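Local structure of uncharacterized protein YjgB (Bacillus subtilis, 4YGT) at residues 102-107 and 150-155; 131-136 and 144-149. The protein is of unknown function but is a putative secreted lipoprotein and the first structural representative of the DUF4309 family, which belongs to the PepSY clan. All blocks are in the same frame, centred on the assembly; numbering follows the deposited sequence.

Interaction 1. Residues 102-107 and 150-155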
ATOM      1  N   LEU A 102       2.168   3.133 -15.426  1.00 75.48           N
ATOM      2  CA  LEU A 102       2.477   1.705 -15.317  1.00 73.53           C
ATOM      3  C   LEU A 102       2.127   1.125 -13.941  1.00 70.78           C
ATOM      4  O   LEU A 102       2.124  -0.099 -13.792  1.00 68.73           O
ATOM      5  CB  LEU A 102       3.956   1.422 -15.636  1.00 74.26           C
ATOM      6  CG  LEU A 102       4.495   1.890 -16.982  1.00 85.63           C
ATOM      7  CD1 LEU A 102       5.963   1.600 -17.085  1.00 86.27           C
ATOM      8  CD2 LEU A 102       3.759   1.244 -18.152  1.00 93.48           C
ATOM      9  N   ASN A 103       1.818   1.975 -12.941  1.00 64.46           N
ATOM     10  CA  ASN A 103       1.413   1.483 -11.622  1.00 58.05           C
ATOM     11  C   ASN A 103       0.190   2.260 -11.125  1.00 59.86           C
ATOM     12  O   ASN A 103      -0.802   2.238 -11.830  1.00 62.92           O
ATOM     13  CB  ASN A 103       2.568   1.419 -10.605  1.00 53.80           C
ATOM     14  CG  ASN A 103       3.316   2.694 -10.421  1.00 69.21           C
ATOM     15  OD1 ASN A 103       2.909   3.556  -9.644  1.00 69.11           O
ATOM     16  ND2 ASN A 103       4.415   2.840 -11.145  1.00 55.38           N
ATOM     17  N   LEU A 104       0.217   2.902  -9.936  1.00 53.89           N
ATOM     18  CA  LEU A 104      -0.944   3.577  -9.319  1.00 53.77           C
ATOM     19  C   LEU A 104      -1.606   4.647 -10.184  1.00 66.03           C
ATOM     20  O   LEU A 104      -2.804   4.894 -10.007  1.00 68.34           O
ATOM     21  CB  LEU A 104      -0.610   4.176  -7.942  1.00 49.76           C
ATOM     22  CG  LEU A 104      -0.237   3.170  -6.838  1.00 48.36           C
ATOM     23  CD1 LEU A 104      -0.300   3.814  -5.480  1.00 45.39           C
ATOM     24  CD2 LEU A 104      -1.161   1.971  -6.844  1.00 50.89           C
ATOM     25  N   GLY A 105      -0.854   5.236 -11.118  1.00 66.82           N
ATOM     26  CA  GLY A 105      -1.368   6.228 -12.056  1.00 72.71           C
ATOM     27  C   GLY A 105      -2.419   5.640 -12.980  1.00 81.57           C
ATOM     28  O   GLY A 105      -3.307   6.355 -13.451  1.00 86.16           O
ATOM     29  N   GLY A 106      -2.316   4.329 -13.206  1.00 76.80           N
ATOM     30  CA  GLY A 106      -3.235   3.547 -14.023  1.00 79.65           C
ATOM     31  C   GLY A 106      -4.253   2.759 -13.221  1.00 78.55           C
ATOM     32  O   GLY A 106      -5.066   2.038 -13.802  1.00 80.46           O
ATOM     33  N   VAL A 107      -4.223   2.896 -11.884  1.00 69.95           N
ATOM     34  CA  VAL A 107      -5.137   2.185 -10.985  1.00 66.99           C
ATOM     35  C   VAL A 107      -6.330   3.086 -10.714  1.00 75.44           C
ATOM     36  O   VAL A 107      -6.260   4.026  -9.918  1.00 73.90           O
ATOM     37  CB  VAL A 107      -4.455   1.662  -9.688  1.00 63.65           C
ATOM     38  CG1 VAL A 107      -5.461   0.992  -8.755  1.00 61.26           C
ATOM     39  CG2 VAL A 107      -3.321   0.700 -10.026  1.00 61.45           C
ATOM     40  N   GLN A 150      -9.520  10.182 -10.816  1.00 92.00           N
ATOM     41  CA  GLN A 150      -9.808   8.781 -10.517  1.00 88.18           C
ATOM     42  C   GLN A 150      -8.554   7.856 -10.495  1.00 85.88           C
ATOM     43  O   GLN A 150      -8.647   6.704 -10.905  1.00 85.50           O
ATOM     44  CB  GLN A 150     -10.887   8.248 -11.473  1.00 94.42           C
ATOM     45  CG  GLN A 150     -12.263   8.911 -11.278  1.00101.07           C
ATOM     46  CD  GLN A 150     -12.676   9.056  -9.822  1.00101.54           C
ATOM     47  OE1 GLN A 150     -12.898   8.069  -9.100  1.00 93.19           O
ATOM     48  NE2 GLN A 150     -12.739  10.290  -9.346  1.00 79.38           N
ATOM     49  N   THR A 151      -7.418   8.332  -9.945  1.00 77.28           N
ATOM     50  CA  THR A 151      -6.191   7.531  -9.821  1.00 71.96           C
ATOM     51  C   THR A 151      -5.878   7.289  -8.341  1.00 68.83           C
ATOM     52  O   THR A 151      -6.263   8.104  -7.485  1.00 67.83           O
ATOM     53  CB  THR A 151      -4.986   8.175 -10.542  1.00 82.95           C
ATOM     54  OG1 THR A 151      -4.552   9.346  -9.838  1.00 80.83           O
ATOM     55  CG2 THR A 151      -5.263   8.478 -12.017  1.00 87.62           C
ATOM     56  N   ALA A 152      -5.209   6.149  -8.044  1.00 60.17           N
ATOM     57  CA  ALA A 152      -4.800   5.772  -6.685  1.00 54.46           C
ATOM     58  C   ALA A 152      -3.593   6.590  -6.228  1.00 54.84           C
ATOM     59  O   ALA A 152      -2.635   6.757  -6.980  1.00 53.54           O
ATOM     60  CB  ALA A 152      -4.469   4.277  -6.623  1.00 52.23           C
ATOM     61  N   ASP A 153      -3.642   7.080  -4.985  1.00 51.31           N
ATOM     62  CA  ASP A 153      -2.567   7.842  -4.348  1.00 49.81           C
ATOM     63  C   ASP A 153      -1.636   6.907  -3.631  1.00 52.09           C
ATOM     64  O   ASP A 153      -0.423   7.012  -3.791  1.00 52.75           O
ATOM     65  CB  ASP A 153      -3.142   8.872  -3.386  1.00 51.86           C
ATOM     66  CG  ASP A 153      -3.860   9.991  -4.116  1.00 60.07           C
ATOM     67  OD1 ASP A 153      -3.535  10.235  -5.310  1.00 65.36           O
ATOM     68  OD2 ASP A 153      -4.748  10.607  -3.514  1.00 56.03           O
ATOM     69  N   HIS A 154      -2.211   5.973  -2.861  1.00 46.22           N
ATOM     70  CA  HIS A 154      -1.525   4.906  -2.134  1.00 41.89           C
ATOM     71  C   HIS A 154      -2.501   3.761  -1.866  1.00 46.22           C
ATOM     72  O   HIS A 154      -3.724   3.937  -1.925  1.00 47.85           O
ATOM     73  CB  HIS A 154      -0.860   5.389  -0.828  1.00 40.40           C
ATOM     74  CG  HIS A 154      -1.764   6.157   0.088  1.00 44.43           C
ATOM     75  ND1 HIS A 154      -2.630   5.515   0.965  1.00 45.96           N
ATOM     76  CD2 HIS A 154      -1.895   7.490   0.246  1.00 46.64           C
ATOM     77  CE1 HIS A 154      -3.248   6.480   1.623  1.00 46.48           C
ATOM     78  NE2 HIS A 154      -2.825   7.682   1.232  1.00 47.89           N
ATOM     79  N   VAL A 155      -1.941   2.580  -1.627  1.00 40.12           N
ATOM     80  CA  VAL A 155      -2.666   1.349  -1.320  1.00 37.98           C
ATOM     81  C   VAL A 155      -2.181   0.902   0.050  1.00 39.78           C
ATOM     82  O   VAL A 155      -0.981   0.767   0.246  1.00 35.78           O
ATOM     83  CB  VAL A 155      -2.448   0.275  -2.404  1.00 40.99           C
ATOM     84  CG1 VAL A 155      -3.286  -0.959  -2.119  1.00 41.48           C
ATOM     85  CG2 VAL A 155      -2.764   0.818  -3.792  1.00 43.50           C
TER

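Interaction 2. Residues 131-136 and 144-149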
ATOM      1  N   ILE A 131     -11.034   8.927  -1.367  1.00 70.70           N
ATOM      2  CA  ILE A 131     -12.010   7.880  -1.132  1.00 71.92           C
ATOM      3  C   ILE A 131     -11.277   6.521  -1.189  1.00 69.37           C
ATOM      4  O   ILE A 131     -10.424   6.262  -2.041  1.00 68.36           O
ATOM      5  CB  ILE A 131     -13.300   7.969  -1.994  1.00 81.37           C
ATOM      6  CG1 ILE A 131     -14.496   7.348  -1.244  1.00 84.64           C
ATOM      7  CG2 ILE A 131     -13.148   7.425  -3.419  1.00 83.29           C
ATOM      8  CD1 ILE A 131     -15.129   8.296  -0.122  1.00 98.36           C
ATOM      9  N   ASP A 132     -11.554   5.717  -0.199  1.00 62.04           N
ATOM     10  CA  ASP A 132     -10.916   4.431   0.013  1.00 56.85           C
ATOM     11  C   ASP A 132     -11.822   3.264  -0.416  1.00 64.75           C
ATOM     12  O   ASP A 132     -12.854   3.018   0.210  1.00 66.13           O
ATOM     13  CB  ASP A 132     -10.577   4.363   1.509  1.00 55.64           C
ATOM     14  CG  ASP A 132      -9.952   3.113   2.061  1.00 56.47           C
ATOM     15  OD1 ASP A 132      -9.539   2.248   1.259  1.00 53.40           O
ATOM     16  OD2 ASP A 132      -9.879   2.996   3.299  1.00 59.29           O
ATOM     17  N   TYR A 133     -11.409   2.535  -1.473  1.00 62.38           N
ATOM     18  CA  TYR A 133     -12.066   1.314  -1.950  1.00 63.48           C
ATOM     19  C   TYR A 133     -11.440   0.109  -1.213  1.00 61.77           C
ATOM     20  O   TYR A 133     -10.268  -0.202  -1.439  1.00 57.79           O
ATOM     21  CB  TYR A 133     -11.894   1.181  -3.467  1.00 66.90           C
ATOM     22  CG  TYR A 133     -12.672   2.205  -4.259  1.00 74.64           C
ATOM     23  CD1 TYR A 133     -12.145   3.468  -4.509  1.00 77.32           C
ATOM     24  CD2 TYR A 133     -13.928   1.906  -4.782  1.00 80.34           C
ATOM     25  CE1 TYR A 133     -12.843   4.407  -5.265  1.00 83.40           C
ATOM     26  CE2 TYR A 133     -14.647   2.845  -5.523  1.00 86.22           C
ATOM     27  CZ  TYR A 133     -14.100   4.099  -5.756  1.00 96.88           C
ATOM     28  OH  TYR A 133     -14.769   5.034  -6.503  1.00103.29           O
ATOM     29  N   VAL A 134     -12.182  -0.518  -0.279  1.00 56.66           N
ATOM     30  CA  VAL A 134     -11.643  -1.607   0.540  1.00 52.95           C
ATOM     31  C   VAL A 134     -12.030  -2.979  -0.010  1.00 59.25           C
ATOM     32  O   VAL A 134     -13.209  -3.250  -0.235  1.00 63.13           O
ATOM     33  CB  VAL A 134     -12.061  -1.487   2.030  1.00 56.39           C
ATOM     34  CG1 VAL A 134     -11.339  -2.511   2.896  1.00 53.39           C
ATOM     35  CG2 VAL A 134     -11.834  -0.086   2.563  1.00 55.87           C
ATOM     36  N   TYR A 135     -11.021  -3.854  -0.170  1.00 54.78           N
ATOM     37  CA  TYR A 135     -11.149  -5.256  -0.586  1.00 54.76           C
ATOM     38  C   TYR A 135     -10.702  -6.166   0.560  1.00 53.63           C
ATOM     39  O   TYR A 135      -9.580  -6.032   1.015  1.00 48.51           O
ATOM     40  CB  TYR A 135     -10.321  -5.531  -1.861  1.00 54.35           C
ATOM     41  CG  TYR A 135     -11.002  -5.027  -3.115  1.00 59.48           C
ATOM     42  CD1 TYR A 135     -11.904  -5.825  -3.809  1.00 64.33           C
ATOM     43  CD2 TYR A 135     -10.767  -3.739  -3.591  1.00 60.33           C
ATOM     44  CE1 TYR A 135     -12.557  -5.356  -4.949  1.00 68.10           C
ATOM     45  CE2 TYR A 135     -11.399  -3.266  -4.740  1.00 64.39           C
ATOM     46  CZ  TYR A 135     -12.294  -4.078  -5.418  1.00 75.23           C
ATOM     47  OH  TYR A 135     -12.928  -3.613  -6.551  1.00 80.88           O
ATOM     48  N   ASP A 136     -11.586  -7.056   1.054  1.00 52.74           N
ATOM     49  CA  ASP A 136     -11.217  -7.965   2.140  1.00 51.32           C
ATOM     50  C   ASP A 136     -10.366  -9.099   1.580  1.00 52.42           C
ATOM     51  O   ASP A 136     -10.695  -9.647   0.525  1.00 52.74           O
ATOM     52  CB  ASP A 136     -12.449  -8.504   2.880  1.00 56.90           C
ATOM     53  CG  ASP A 136     -13.207  -7.480   3.720  1.00 68.24           C
ATOM     54  OD1 ASP A 136     -12.584  -6.474   4.155  1.00 65.94           O
ATOM     55  OD2 ASP A 136     -14.392  -7.725   4.016  1.00 76.04           O
ATOM     56  N   PHE A 144      -7.505   0.708  -1.214  1.00 47.30           N
ATOM     57  CA  PHE A 144      -7.064   1.484  -2.376  1.00 48.15           C
ATOM     58  C   PHE A 144      -7.563   2.917  -2.197  1.00 55.75           C
ATOM     59  O   PHE A 144      -8.765   3.166  -2.338  1.00 59.33           O
ATOM     60  CB  PHE A 144      -7.557   0.884  -3.692  1.00 51.34           C
ATOM     61  CG  PHE A 144      -7.003  -0.473  -4.011  1.00 51.20           C
ATOM     62  CD1 PHE A 144      -7.659  -1.624  -3.591  1.00 53.36           C
ATOM     63  CD2 PHE A 144      -5.841  -0.609  -4.766  1.00 51.89           C
ATOM     64  CE1 PHE A 144      -7.169  -2.889  -3.929  1.00 52.35           C
ATOM     65  CE2 PHE A 144      -5.339  -1.873  -5.083  1.00 53.21           C
ATOM     66  CZ  PHE A 144      -6.017  -3.005  -4.675  1.00 50.99           C
ATOM     67  N   VAL A 145      -6.657   3.850  -1.845  1.00 50.02           N
ATOM     68  CA  VAL A 145      -7.037   5.246  -1.585  1.00 51.62           C
ATOM     69  C   VAL A 145      -6.915   6.072  -2.886  1.00 60.97           C
ATOM     70  O   VAL A 145      -5.817   6.430  -3.303  1.00 60.68           O
ATOM     71  CB  VAL A 145      -6.226   5.833  -0.398  1.00 51.71           C
ATOM     72  CG1 VAL A 145      -6.626   7.265  -0.105  1.00 53.19           C
ATOM     73  CG2 VAL A 145      -6.380   4.974   0.854  1.00 49.64           C
ATOM     74  N   ILE A 146      -8.069   6.376  -3.503  1.00 63.35           N
ATOM     75  CA  ILE A 146      -8.200   7.112  -4.767  1.00 67.16           C
ATOM     76  C   ILE A 146      -8.397   8.613  -4.485  1.00 74.77           C
ATOM     77  O   ILE A 146      -9.189   9.002  -3.620  1.00 74.44           O
ATOM     78  CB  ILE A 146      -9.364   6.497  -5.611  1.00 73.59           C
ATOM     79  CG1 ILE A 146      -9.241   4.940  -5.715  1.00 71.39           C
ATOM     80  CG2 ILE A 146      -9.531   7.164  -6.992  1.00 78.38           C
ATOM     81  CD1 ILE A 146      -8.307   4.344  -6.808  1.00 76.62           C
ATOM     82  N   GLY A 147      -7.662   9.435  -5.228  1.00 74.96           N
ATOM     83  CA  GLY A 147      -7.691  10.887  -5.090  1.00 78.02           C
ATOM     84  C   GLY A 147      -8.871  11.563  -5.753  1.00 88.96           C
ATOM     85  O   GLY A 147      -9.870  10.903  -6.061  1.00 91.40           O
ATOM     86  N   THR A 148      -8.768  12.899  -5.965  1.00 88.60           N
ATOM     87  CA  THR A 148      -9.813  13.711  -6.622  1.00 94.88           C
ATOM     88  C   THR A 148      -9.973  13.252  -8.076  1.00100.18           C
ATOM     89  O   THR A 148     -11.103  13.027  -8.519  1.00104.50           O
ATOM     90  CB  THR A 148      -9.530  15.204  -6.492  1.00108.87           C
ATOM     91  OG1 THR A 148      -8.114  15.426  -6.553  1.00109.13           O
ATOM     92  CG2 THR A 148     -10.106  15.777  -5.206  1.00106.53           C
ATOM     93  N   ASP A 149      -8.840  13.033  -8.786  1.00 92.83           N
ATOM     94  CA  ASP A 149      -8.846  12.423 -10.111  1.00 94.32           C
ATOM     95  C   ASP A 149      -9.038  10.943  -9.849  1.00 93.90           C
ATOM     96  O   ASP A 149      -8.755  10.484  -8.734  1.00 88.93           O
ATOM     97  CB  ASP A 149      -7.564  12.740 -10.898  1.00 96.36           C
ATOM     98  CG  ASP A 149      -6.272  12.239 -10.284  1.00102.33           C
ATOM     99  OD1 ASP A 149      -6.075  12.438  -9.058  1.00 99.41           O
ATOM    100  OD2 ASP A 149      -5.430  11.704 -11.035  1.00108.01           O
TER

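Interaction 1. Residues 102-107 and 150-155
Leu104 and Val107 meet Ala152 through backbone and side chain. The Ala152 N-H is shared between two carbonyls, Leu104 O at 3.3 Å and Val107 O at 3.0 Å; with N-H...O angles of 134° and 131°, both bonds are weak, as expected of a bifurcated donor. Apolar contacts accompany them. Leu104 has CG anti to its carbonyl carbon (chi1 -65°), and the two methyls divide the work: CD2 lies 3.6 Å from Val155 CG2 and also touches the Ala152 methyl, while CD1 packs 3.7 Å from His154 CA. Val107 CB also stands 4.0 Å from Ala152 CB. Thr151 adds its methyl, CG2, set against Gly105 O, whereas its hydroxyl OG1 is hydrogen-bonded to Asp149 OD2.

The 3-10 turn at 104-106 is closed by Gly106 N to Asn103 O and Val107 N to Leu104 O. Asn103 OD1 takes the Leu104 N-H at its start, at 2.8 Å, and Asn103 ND2 is hydrogen-bonded to Thr96 OG1. On the 150-155 side, Arg100 NH2 hydrogen-bonds to Ala152 O.

The contact joins the loop leading into helix 109-116 to residues 151-155, where the chain turns into strand 152-159, with Val107 touching helix 14-27, Leu104 strand 88-95 and Ala152 strand 140-146.

Interaction 2. Residues 131-136 and 144-149
Tyr133 and Phe144 form a hydrogen-bonded antiparallel pair, with Tyr133 N to Phe144 O and Phe144 N to Tyr133 O both at 2.9 Å. Ile131 and Ile146 make a second such pair: Ile146 N reaches Ile131 O at 2.8 Å, and Ile131 N reaches Ile146 O at 2.9 Å. Asp132 and Val145 form the intervening non-hydrogen-bonded pair. The short strand segments run antiparallel, at 155°, and the pairing 131-146, 132-145, 133-144 is the register of a two-stranded hairpin.

The Tyr133 side chain leaves on the face shared with Ile131, Phe144 and Ile146. Its CB lies 3.9 Å from Phe144 O; chi1 of -69° sets CG beside the backbone N, and the same Phe144 O lies at the ring edge. Farther out, CD1 comes 3.5 Å from Ile146 CG1 and CE1 follows at 3.7 Å from the same atom, the two side chains crossing at about a right angle. The side chain also touches Val122, Pro109 and Val119. An alanine here keeps CB but lacks the ring, which would probably leave a gap where Tyr133 CD1 and CE1 lie against Ile146 CG1.

Farther along, Tyr135 CD2 approaches Phe144 CE1 at 3.7 Å, with ring planes at 86°. Tyr135 OH is hydrogen-bonded to Gly117 O.

Strand 121-124 flanks strand 131-137, strand 152-159 borders strand 140-146, and helix 109-116 packs on the aromatic face, Leu112 touching both Tyr135 and Phe144.

How the interactions relate
The two contacts have centres about 9 Å apart and meet the same antiparallel sheet. Interaction 2 is nested along the chain inside the loop that interaction 1 closes: 102-107 comes first, then the hairpin strands 131-137 and 140-146, and finally 150-155. Strands 140-146 and 152-159 are consecutive and adjacent, and probable hydrogen bonds, Asp153 N to Val145 O at 2.8 Å and His154 O to Val145 N at 2.9 Å, couple the contacts directly. Helix 109-116 follows 102-107 and packs on the hairpin's aromatic face. Loop, helix and three neighbouring strands are therefore tied together within one DUF4309 range.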